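Local coordinates for protein COG0546: Predicted phosphatases (Streptococcus pneumoniae, PDB 2AH5) that is of unknown function but belongs to the haloacid dehalogenase-like hydrolases and is probably a phosphatase, at residues V16-S19 with I20-N24; N24-T27 with Y28-E32; A40-I43 with R44-G48; I89-L92 with L93-L96. All blocks are in the same frame, centred on the assembly; numbering follows the deposited sequence.

Contact 1: V16-S19 with I20-N24; sequences VDSS and IGIHN
S18, at the N-cap position of helix 19-33, makes no capping bond with its hydroxyl; OG instead lies 3.3 Å from I22 CD1 and is hydrogen-bonded outside the contact to D12. D12 belongs to a DxDx(T/V) sequence at the end of strand 6-9 that fits the signature of haloacid dehalogenase-like hydrolases, so the first turn of the helix probably starts beside the active site. The S18 torsion sets OG between its own N and carbonyl carbon (chi1 42°), which puts the hydroxyl within reach of both D12 and I22 CD1. The I22 chain runs back along the S18 carbonyl, CG1 standing 3.4 Å from S18 O. That carbonyl accepts the first regular helical bond, from I22 N at 3.1 Å, and S19 O takes the next, from H23 N at 2.9 Å.

One residue earlier, D17 bonds to the first residue of the helix. Its OD1 closes an Asx turn with S19 N, met nearly along the carboxylate C-O direction, and on its syn lone pair it receives S19 OG at 2.7 Å. Two donors of one serine thus grip the same carboxylate oxygen. On the backbone side a water spans the gap, donating to D17 O at 2.8 Å and accepting from I20 N at 3.0 Å.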
loop_
_atom_site.group_PDB
_atom_site.type_symbol
_atom_site.label_atom_id
_atom_site.label_comp_id
_atom_site.label_asym_id
_atom_site.label_seq_id
_atom_site.Cartn_x
_atom_site.Cartn_y
_atom_site.Cartn_z
ATOM N N VAL A 16 5.871 2.788 3.804
ATOM C CA VAL A 16 7.095 2.031 3.588
ATOM C C VAL A 16 7.617 2.261 2.187
ATOM O O VAL A 16 6.909 2.020 1.215
ATOM C CB VAL A 16 6.917 0.499 3.875
ATOM C CG1 VAL A 16 8.223 -0.224 3.575
ATOM C CG2 VAL A 16 6.522 0.277 5.361
ATOM N N ASP A 17 8.855 2.746 2.097
ATOM C CA ASP A 17 9.559 2.769 0.837
ATOM C C ASP A 17 10.137 1.384 0.551
ATOM O O ASP A 17 11.311 1.093 0.852
ATOM C CB ASP A 17 10.662 3.853 0.796
ATOM C CG ASP A 17 11.295 3.964 -0.573
ATOM O OD1 ASP A 17 10.957 3.132 -1.443
ATOM O OD2 ASP A 17 12.120 4.871 -0.791
ATOM N N SER A 18 9.307 0.550 -0.060
ATOM C CA SER A 18 9.671 -0.842 -0.337
ATOM C C SER A 18 10.300 -0.955 -1.739
ATOM O O SER A 18 10.490 -2.074 -2.239
ATOM C CB SER A 18 8.421 -1.716 -0.242
ATOM O OG SER A 18 7.311 -1.064 -0.851
ATOM N N SER A 19 10.564 0.187 -2.390
ATOM C CA SER A 19 10.916 0.186 -3.839
ATOM C C SER A 19 12.156 -0.634 -4.200
ATOM O O SER A 19 12.132 -1.317 -5.213
ATOM C CB SER A 19 11.064 1.600 -4.428
ATOM O OG SER A 19 12.115 2.307 -3.791
ATOM N N ILE A 20 13.221 -0.567 -3.405
ATOM C CA ILE A 20 14.433 -1.355 -3.739
ATOM C C ILE A 20 14.125 -2.865 -3.813
ATOM O O ILE A 20 14.489 -3.531 -4.782
ATOM C CB ILE A 20 15.653 -1.058 -2.823
ATOM C CG1 ILE A 20 16.044 0.429 -2.914
ATOM C CG2 ILE A 20 16.862 -1.912 -3.259
ATOM C CD1 ILE A 20 16.935 0.906 -1.819
ATOM N N GLY A 21 13.459 -3.407 -2.801
ATOM C CA GLY A 21 13.118 -4.834 -2.801
ATOM C C GLY A 21 12.118 -5.249 -3.878
ATOM O O GLY A 21 12.219 -6.356 -4.413
ATOM N N ILE A 22 11.129 -4.400 -4.187
ATOM C CA ILE A 22 10.170 -4.704 -5.259
ATOM C C ILE A 22 10.908 -4.701 -6.598
ATOM O O ILE A 22 10.801 -5.656 -7.372
ATOM C CB ILE A 22 8.985 -3.693 -5.258
ATOM C CG1 ILE A 22 8.188 -3.822 -3.950
ATOM C CG2 ILE A 22 8.047 -3.916 -6.466
ATOM C CD1 ILE A 22 7.114 -2.690 -3.773
ATOM N N HIS A 23 11.695 -3.649 -6.825
ATOM C CA HIS A 23 12.496 -3.547 -8.043
ATOM C C HIS A 23 13.375 -4.783 -8.191
ATOM O O HIS A 23 13.413 -5.381 -9.260
ATOM C CB HIS A 23 13.366 -2.291 -8.019
ATOM C CG HIS A 23 14.114 -2.040 -9.292
ATOM N ND1 HIS A 23 15.330 -2.632 -9.565
ATOM C CD2 HIS A 23 13.825 -1.263 -10.362
ATOM C CE1 HIS A 23 15.763 -2.222 -10.746
ATOM N NE2 HIS A 23 14.873 -1.383 -11.245
ATOM N N ASN A 24 14.099 -5.144 -7.133
ATOM C CA ASN A 24 14.979 -6.315 -7.170
ATOM C C ASN A 24 14.242 -7.634 -7.426
ATOM O O ASN A 24 14.747 -8.546 -8.130
ATOM C CB ASN A 24 15.807 -6.410 -5.884
ATOM C CG ASN A 24 16.924 -5.367 -5.813
ATOM O OD1 ASN A 24 17.210 -4.666 -6.785
ATOM N ND2 ASN A 24 17.549 -5.257 -4.634
HETATM O O HOH W 1 13.499 0.841 -0.803
#

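Contact 2: N24-T27 with Y28-E32; sequences NAFT and YTFKE
F30 reaches back one turn of helix 19-33 to lie against F26, and its side chain can be followed outward from the backbone. CB is 3.9 Å from F26 O, and CG is nearer, 3.5 Å from F26 O. With CG placed beside its own backbone N (chi1 -58°), the ring leans toward the preceding turn, and CD2 comes to 3.1 Å from F26 O, the same oxygen that accepts the F30 N-H. Farther out, CE2 meets F26 CB at 4.0 Å, the apolar touch between the two phenylalanines.

T29 binds differently. Its OG1 gives a hydrogen bond of 2.9 Å to A25 O, which also accepts T29 N at 3.1 Å, and the two donors approach from opposite faces of the carbonyl plane. A buried hydroxyl is thereby satisfied within its own helix, and T29 is tied twice to one oxygen. Y28 CB stands 3.2 Å from N24 O, and E32 CG covers one face of the Y28 ring toward its rim.

The buried side of this middle part of the helix is enclosed by other helices of the probable cap region: A25 and T29 pack on Y71 of helix 64-79, T29 also on F55 of helix 51-56, and the F26 ring meets Y71 and F55 edge-to-face. F26 and T27 also touch I43 of helix 40-45, and F30 lies on the loop residues V35, P38 and C58.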
loop_
_atom_site.group_PDB
_atom_site.type_symbol
_atom_site.label_atom_id
_atom_site.label_comp_id
_atom_site.label_asym_id
_atom_site.label_seq_id
_atom_site.Cartn_x
_atom_site.Cartn_y
_atom_site.Cartn_z
ATOM N N ASN A 24 14.099 -5.144 -7.133
ATOM C CA ASN A 24 14.979 -6.315 -7.170
ATOM C C ASN A 24 14.242 -7.634 -7.426
ATOM O O ASN A 24 14.747 -8.546 -8.130
ATOM C CB ASN A 24 15.807 -6.410 -5.884
ATOM C CG ASN A 24 16.924 -5.367 -5.813
ATOM O OD1 ASN A 24 17.210 -4.666 -6.785
ATOM N ND2 ASN A 24 17.549 -5.257 -4.634
ATOM N N ALA A 25 13.073 -7.780 -6.829
ATOM C CA ALA A 25 12.258 -8.959 -7.113
ATOM C C ALA A 25 11.883 -9.015 -8.609
ATOM O O ALA A 25 11.957 -10.093 -9.219
ATOM C CB ALA A 25 11.022 -8.984 -6.224
ATOM N N PHE A 26 11.478 -7.885 -9.206
ATOM C CA PHE A 26 11.181 -7.890 -10.651
ATOM C C PHE A 26 12.394 -8.261 -11.508
ATOM O O PHE A 26 12.309 -9.121 -12.394
ATOM C CB PHE A 26 10.597 -6.569 -11.125
ATOM C CG PHE A 26 9.135 -6.461 -10.871
ATOM C CD1 PHE A 26 8.663 -5.550 -9.943
ATOM C CD2 PHE A 26 8.234 -7.310 -11.530
ATOM C CE1 PHE A 26 7.305 -5.445 -9.683
ATOM C CE2 PHE A 26 6.839 -7.201 -11.278
ATOM C CZ PHE A 26 6.395 -6.281 -10.338
ATOM N N THR A 27 13.520 -7.641 -11.209
ATOM C CA THR A 27 14.724 -7.838 -12.053
ATOM C C THR A 27 15.292 -9.253 -11.856
ATOM O O THR A 27 15.845 -9.841 -12.798
ATOM C CB THR A 27 15.803 -6.747 -11.826
ATOM O OG1 THR A 27 16.226 -6.774 -10.468
ATOM C CG2 THR A 27 15.248 -5.315 -12.162
ATOM N N TYR A 28 15.183 -9.781 -10.635
ATOM C CA TYR A 28 15.535 -11.202 -10.401
ATOM C C TYR A 28 14.700 -12.104 -11.294
ATOM O O TYR A 28 15.208 -13.083 -11.875
ATOM C CB TYR A 28 15.354 -11.615 -8.912
ATOM C CG TYR A 28 15.677 -13.084 -8.693
ATOM C CD1 TYR A 28 17.000 -13.528 -8.729
ATOM C CD2 TYR A 28 14.651 -14.040 -8.547
ATOM C CE1 TYR A 28 17.314 -14.887 -8.550
ATOM C CE2 TYR A 28 14.952 -15.401 -8.369
ATOM C CZ TYR A 28 16.285 -15.809 -8.388
ATOM O OH TYR A 28 16.610 -17.142 -8.253
ATOM N N THR A 29 13.403 -11.794 -11.392
ATOM C CA THR A 29 12.491 -12.598 -12.214
ATOM C C THR A 29 12.871 -12.568 -13.684
ATOM O O THR A 29 12.979 -13.611 -14.307
ATOM C CB THR A 29 11.015 -12.198 -11.994
ATOM O OG1 THR A 29 10.728 -12.293 -10.594
ATOM C CG2 THR A 29 10.054 -13.160 -12.769
ATOM N N PHE A 30 13.077 -11.376 -14.232
ATOM C CA PHE A 30 13.507 -11.245 -15.625
ATOM C C PHE A 30 14.865 -11.909 -15.896
ATOM O O PHE A 30 15.032 -12.541 -16.957
ATOM C CB PHE A 30 13.479 -9.784 -16.064
ATOM C CG PHE A 30 12.106 -9.140 -15.926
ATOM C CD1 PHE A 30 10.985 -9.718 -16.520
ATOM C CD2 PHE A 30 11.950 -7.961 -15.217
ATOM C CE1 PHE A 30 9.701 -9.118 -16.398
ATOM C CE2 PHE A 30 10.690 -7.364 -15.078
ATOM C CZ PHE A 30 9.561 -7.954 -15.671
ATOM N N LYS A 31 15.813 -11.779 -14.966
ATOM C CA LYS A 31 17.098 -12.519 -15.060
ATOM C C LYS A 31 16.843 -14.044 -15.171
ATOM O O LYS A 31 17.400 -14.721 -16.029
ATOM C CB LYS A 31 18.012 -12.206 -13.869
ATOM C CG LYS A 31 19.187 -13.218 -13.706
ATOM C CD LYS A 31 20.043 -12.949 -12.503
ATOM C CE LYS A 31 21.130 -14.006 -12.396
ATOM N NZ LYS A 31 22.200 -13.637 -11.416
ATOM N N GLU A 32 15.972 -14.580 -14.317
ATOM C CA GLU A 32 15.723 -16.025 -14.325
ATOM C C GLU A 32 15.011 -16.484 -15.579
ATOM O O GLU A 32 15.282 -17.596 -16.100
ATOM C CB GLU A 32 14.956 -16.460 -13.064
ATOM C CG GLU A 32 15.787 -16.363 -11.762
ATOM C CD GLU A 32 17.103 -17.137 -11.850
ATOM O OE1 GLU A 32 17.054 -18.347 -12.115
ATOM O OE2 GLU A 32 18.178 -16.525 -11.691
#

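Contact 3: A40-I43 with R44-G48; sequences AKTI and RGFMG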
loop_
_atom_site.group_PDB
_atom_site.type_symbol
_atom_site.label_atom_id
_atom_site.label_comp_id
_atom_site.label_asym_id
_atom_site.label_seq_id
_atom_site.Cartn_x
_atom_site.Cartn_y
_atom_site.Cartn_z
ATOM N N ALA A 40 13.684 1.573 -14.996
ATOM C CA ALA A 40 13.261 1.920 -13.638
ATOM C C ALA A 40 11.893 2.598 -13.592
ATOM O O ALA A 40 11.092 2.319 -12.696
ATOM C CB ALA A 40 14.323 2.784 -12.963
ATOM N N LYS A 41 11.614 3.476 -14.563
ATOM C CA LYS A 41 10.299 4.128 -14.602
ATOM C C LYS A 41 9.196 3.096 -14.787
ATOM O O LYS A 41 8.237 3.096 -14.024
ATOM C CB LYS A 41 10.212 5.224 -15.669
ATOM C CG LYS A 41 9.106 6.243 -15.351
ATOM C CD LYS A 41 9.048 7.402 -16.368
ATOM C CE LYS A 41 10.459 7.931 -16.769
ATOM N NZ LYS A 41 11.246 8.558 -15.651
ATOM N N THR A 42 9.356 2.212 -15.768
ATOM C CA THR A 42 8.408 1.112 -16.008
ATOM C C THR A 42 8.187 0.288 -14.743
ATOM O O THR A 42 7.041 0.050 -14.356
ATOM C CB THR A 42 8.855 0.233 -17.200
ATOM O OG1 THR A 42 8.930 1.055 -18.372
ATOM C CG2 THR A 42 7.886 -0.921 -17.450
ATOM N N ILE A 43 9.271 -0.115 -14.073
ATOM C CA ILE A 43 9.142 -0.921 -12.838
ATOM C C ILE A 43 8.475 -0.147 -11.691
ATOM O O ILE A 43 7.705 -0.726 -10.907
ATOM C CB ILE A 43 10.483 -1.621 -12.423
ATOM C CG1 ILE A 43 10.898 -2.623 -13.506
ATOM C CG2 ILE A 43 10.349 -2.332 -11.048
ATOM C CD1 ILE A 43 12.327 -3.178 -13.367
ATOM N N ARG A 44 8.717 1.169 -11.624
ATOM C CA ARG A 44 7.982 2.034 -10.688
ATOM C C ARG A 44 6.464 1.907 -10.884
ATOM O O ARG A 44 5.684 1.907 -9.909
ATOM C CB ARG A 44 8.423 3.505 -10.846
ATOM C CG ARG A 44 9.703 3.826 -10.088
ATOM C CD ARG A 44 9.920 5.336 -9.866
ATOM N NE ARG A 44 10.459 6.044 -11.035
ATOM C CZ ARG A 44 11.709 5.938 -11.481
ATOM N NH1 ARG A 44 12.571 5.129 -10.883
ATOM N NH2 ARG A 44 12.093 6.627 -12.547
ATOM N N GLY A 45 6.066 1.769 -12.148
ATOM C CA GLY A 45 4.680 1.635 -12.548
ATOM C C GLY A 45 4.077 0.319 -12.100
ATOM O O GLY A 45 2.860 0.201 -12.007
ATOM N N PHE A 46 4.933 -0.678 -11.830
ATOM C CA PHE A 46 4.480 -1.964 -11.278
ATOM C C PHE A 46 4.252 -1.968 -9.744
ATOM O O PHE A 46 3.875 -3.002 -9.171
ATOM C CB PHE A 46 5.464 -3.100 -11.606
ATOM C CG PHE A 46 5.725 -3.336 -13.079
ATOM C CD1 PHE A 46 4.897 -2.819 -14.077
ATOM C CD2 PHE A 46 6.814 -4.139 -13.458
ATOM C CE1 PHE A 46 5.172 -3.066 -15.435
ATOM C CE2 PHE A 46 7.089 -4.400 -14.811
ATOM C CZ PHE A 46 6.275 -3.860 -15.795
HETATM N N MSE A 47 4.515 -0.847 -9.080
HETATM C CA MSE A 47 4.361 -0.752 -7.622
HETATM C C MSE A 47 2.957 -0.267 -7.254
HETATM O O MSE A 47 2.702 0.942 -7.202
HETATM C CB MSE A 47 5.447 0.161 -7.034
HETATM C CG MSE A 47 6.845 -0.285 -7.447
HETATM SE SE MSE A 47 8.296 0.819 -6.749
HETATM C CE MSE A 47 9.898 -0.226 -7.622
ATOM N N GLY A 48 2.054 -1.205 -6.983
ATOM C CA GLY A 48 0.628 -0.870 -6.826
ATOM C C GLY A 48 -0.333 -1.818 -7.523
ATOM O O GLY A 48 -1.202 -2.395 -6.870
#
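The short helix 40-45 and the turn that follows carry R44 back over A40 and K41. The R44 chain, bent at chi3 (-80°), lays its guanidinium against the first turn, with A40 O and K41 CA both 3.6 Å above one face, toward its rim. NH1 packs 3.6 Å from A40 CB, while K41 NZ lies at the guanidinium edge, 3.8 Å from NH2. These like charges would be expected to repel one another, although both residues are exposed to solvent.

R44 N donates to A40 O, and G45 N to K41 O and, weakly, to T42 O. In this part of the probable helical cap of a haloacid dehalogenase-like protein, the bonding then changes: F46 N donates to I43 O at 2.9 Å from well above the carbonyl plane, and its bond to T42 O is weak. T42 O also lies over one face of the F46 ring, toward its rim, and F46 CZ touches T42 CG2 at 3.7 Å as the two side chains run alongside, pointing the same way. The selenomethionine M47 crosses I43 obliquely, its extended chain carrying CE to 4.0 Å from I43 CG2. I43 also packs on H23, F26 and T27 of helix 19-33, and M47 CE lies against S19.

Contact 4: I89-L92 with L93-L96; sequences IIDL and LEEL
L92 and L96 run side by side and point the same way, one turn apart, with their CD1 methyls 3.7 Å from each other. They reach that position by different torsions: L92 carries CG anti to its backbone N (chi1 174°), whereas L96 has CG beside its own N (chi1 -75°), and its CD1 also meets L92 CG. I89 and L93 approach at a slant instead, the I89 CG2 branch touching L93 CD1 at 3.8 Å while L93 CG rests 3.3 Å from I89 O. Four successive helical bonds, from L93 N to I89 O through L96 N to L92 O, set this spacing.

These four residues form the buried side of helix 89-97, which packs on the parallel sheet of the Rossmann-like haloacid dehalogenase core. L93 and L96 lie on F9 of strand 6-9 and L102 of strand 102-106; L92 packs on V205 and L206 of helix 204-208, and L96 touches L206 as well.

The outward side is acidic. D91 and E94 cross at about a right angle, their carboxylate planes 73° apart and D91 OD1 4.0 Å from E94 OE1. E95 runs alongside D91, bending at chi2 so that its CG comes 4.0 Å from D91 OD1. This cluster of negative charge would probably raise the affinity of these groups for protons. E94, extended beyond CG, also lays its CD 3.8 Å from I90 CG2.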
loop_
_atom_site.group_PDB
_atom_site.type_symbol
_atom_site.label_atom_id
_atom_site.label_comp_id
_atom_site.label_asym_id
_atom_site.label_seq_id
_atom_site.Cartn_x
_atom_site.Cartn_y
_atom_site.Cartn_z
ATOM N N ILE A 89 7.815 9.384 8.801
ATOM C CA ILE A 89 6.684 8.475 9.033
ATOM C C ILE A 89 6.490 8.139 10.520
ATOM O O ILE A 89 5.362 8.134 11.012
ATOM C CB ILE A 89 6.768 7.166 8.171
ATOM C CG1 ILE A 89 6.533 7.481 6.694
ATOM C CG2 ILE A 89 5.738 6.136 8.652
ATOM C CD1 ILE A 89 5.111 8.090 6.334
ATOM N N ILE A 90 7.581 7.855 11.236
ATOM C CA ILE A 90 7.491 7.624 12.691
ATOM C C ILE A 90 6.821 8.820 13.381
ATOM O O ILE A 90 5.910 8.632 14.196
ATOM C CB ILE A 90 8.863 7.293 13.358
ATOM C CG1 ILE A 90 9.434 5.958 12.847
ATOM C CG2 ILE A 90 8.724 7.214 14.883
ATOM C CD1 ILE A 90 8.716 4.725 13.391
ATOM N N ASP A 91 7.271 10.038 13.048
ATOM C CA ASP A 91 6.643 11.271 13.586
ATOM C C ASP A 91 5.131 11.302 13.329
ATOM O O ASP A 91 4.340 11.570 14.246
ATOM C CB ASP A 91 7.306 12.529 13.033
ATOM C CG ASP A 91 7.059 13.765 13.913
ATOM O OD1 ASP A 91 6.737 13.602 15.138
ATOM O OD2 ASP A 91 7.205 14.882 13.363
ATOM N N LEU A 92 4.737 11.029 12.093
ATOM C CA LEU A 92 3.319 11.063 11.705
ATOM C C LEU A 92 2.528 10.048 12.507
ATOM O O LEU A 92 1.441 10.347 13.029
ATOM C CB LEU A 92 3.181 10.731 10.210
ATOM C CG LEU A 92 1.742 10.588 9.724
ATOM C CD1 LEU A 92 0.974 11.907 9.887
ATOM C CD2 LEU A 92 1.788 10.135 8.268
ATOM N N LEU A 93 3.050 8.826 12.578
ATOM C CA LEU A 93 2.360 7.783 13.350
ATOM C C LEU A 93 2.237 8.078 14.856
ATOM O O LEU A 93 1.163 7.901 15.425
ATOM C CB LEU A 93 3.039 6.436 13.142
ATOM C CG LEU A 93 2.974 5.913 11.710
ATOM C CD1 LEU A 93 3.805 4.610 11.607
ATOM C CD2 LEU A 93 1.498 5.712 11.287
ATOM N N GLU A 94 3.327 8.498 15.488
ATOM C CA GLU A 94 3.302 8.866 16.919
ATOM C C GLU A 94 2.219 9.914 17.151
ATOM O O GLU A 94 1.408 9.803 18.075
ATOM C CB GLU A 94 4.665 9.435 17.372
ATOM C CG GLU A 94 5.825 8.487 17.402
ATOM C CD GLU A 94 7.153 9.202 17.716
ATOM O OE1 GLU A 94 7.518 10.188 17.001
ATOM O OE2 GLU A 94 7.858 8.753 18.657
ATOM N N GLU A 95 2.168 10.920 16.279
ATOM C CA GLU A 95 1.198 11.998 16.432
ATOM C C GLU A 95 -0.243 11.539 16.230
ATOM O O GLU A 95 -1.093 11.791 17.085
ATOM C CB GLU A 95 1.540 13.154 15.489
ATOM C CG GLU A 95 2.787 13.937 15.913
ATOM C CD GLU A 95 2.634 14.518 17.320
ATOM O OE1 GLU A 95 1.680 15.294 17.529
ATOM O OE2 GLU A 95 3.443 14.173 18.210
ATOM N N LEU A 96 -0.519 10.835 15.133
ATOM C CA LEU A 96 -1.900 10.383 14.864
ATOM C C LEU A 96 -2.365 9.321 15.865
ATOM O O LEU A 96 -3.489 9.409 16.354
ATOM C CB LEU A 96 -2.062 9.868 13.427
ATOM C CG LEU A 96 -2.116 10.905 12.310
ATOM C CD1 LEU A 96 -2.080 10.199 10.938
ATOM C CD2 LEU A 96 -3.356 11.789 12.391
#

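In the fold
The contacts follow one another along the chain. Contacts 1 and 2 share helix 19-33 and meet at N24, their centres about 13 Å apart; contact 3 comes next, on helix 40-45. Its centre is about 10 Å from that of contact 1 and about 13 Å from that of contact 2, and it touches both through side-chain packing. Contact 4, on helix 89-97 against the parallel sheet, is about 34 Å from contact 2, centre to centre, on the opposite side of the chain's centre. Contacts 2 and 3 thus lie in what is probably the helical cap, contact 1 where the chain enters it beside the probable active site, and contact 4 in the core.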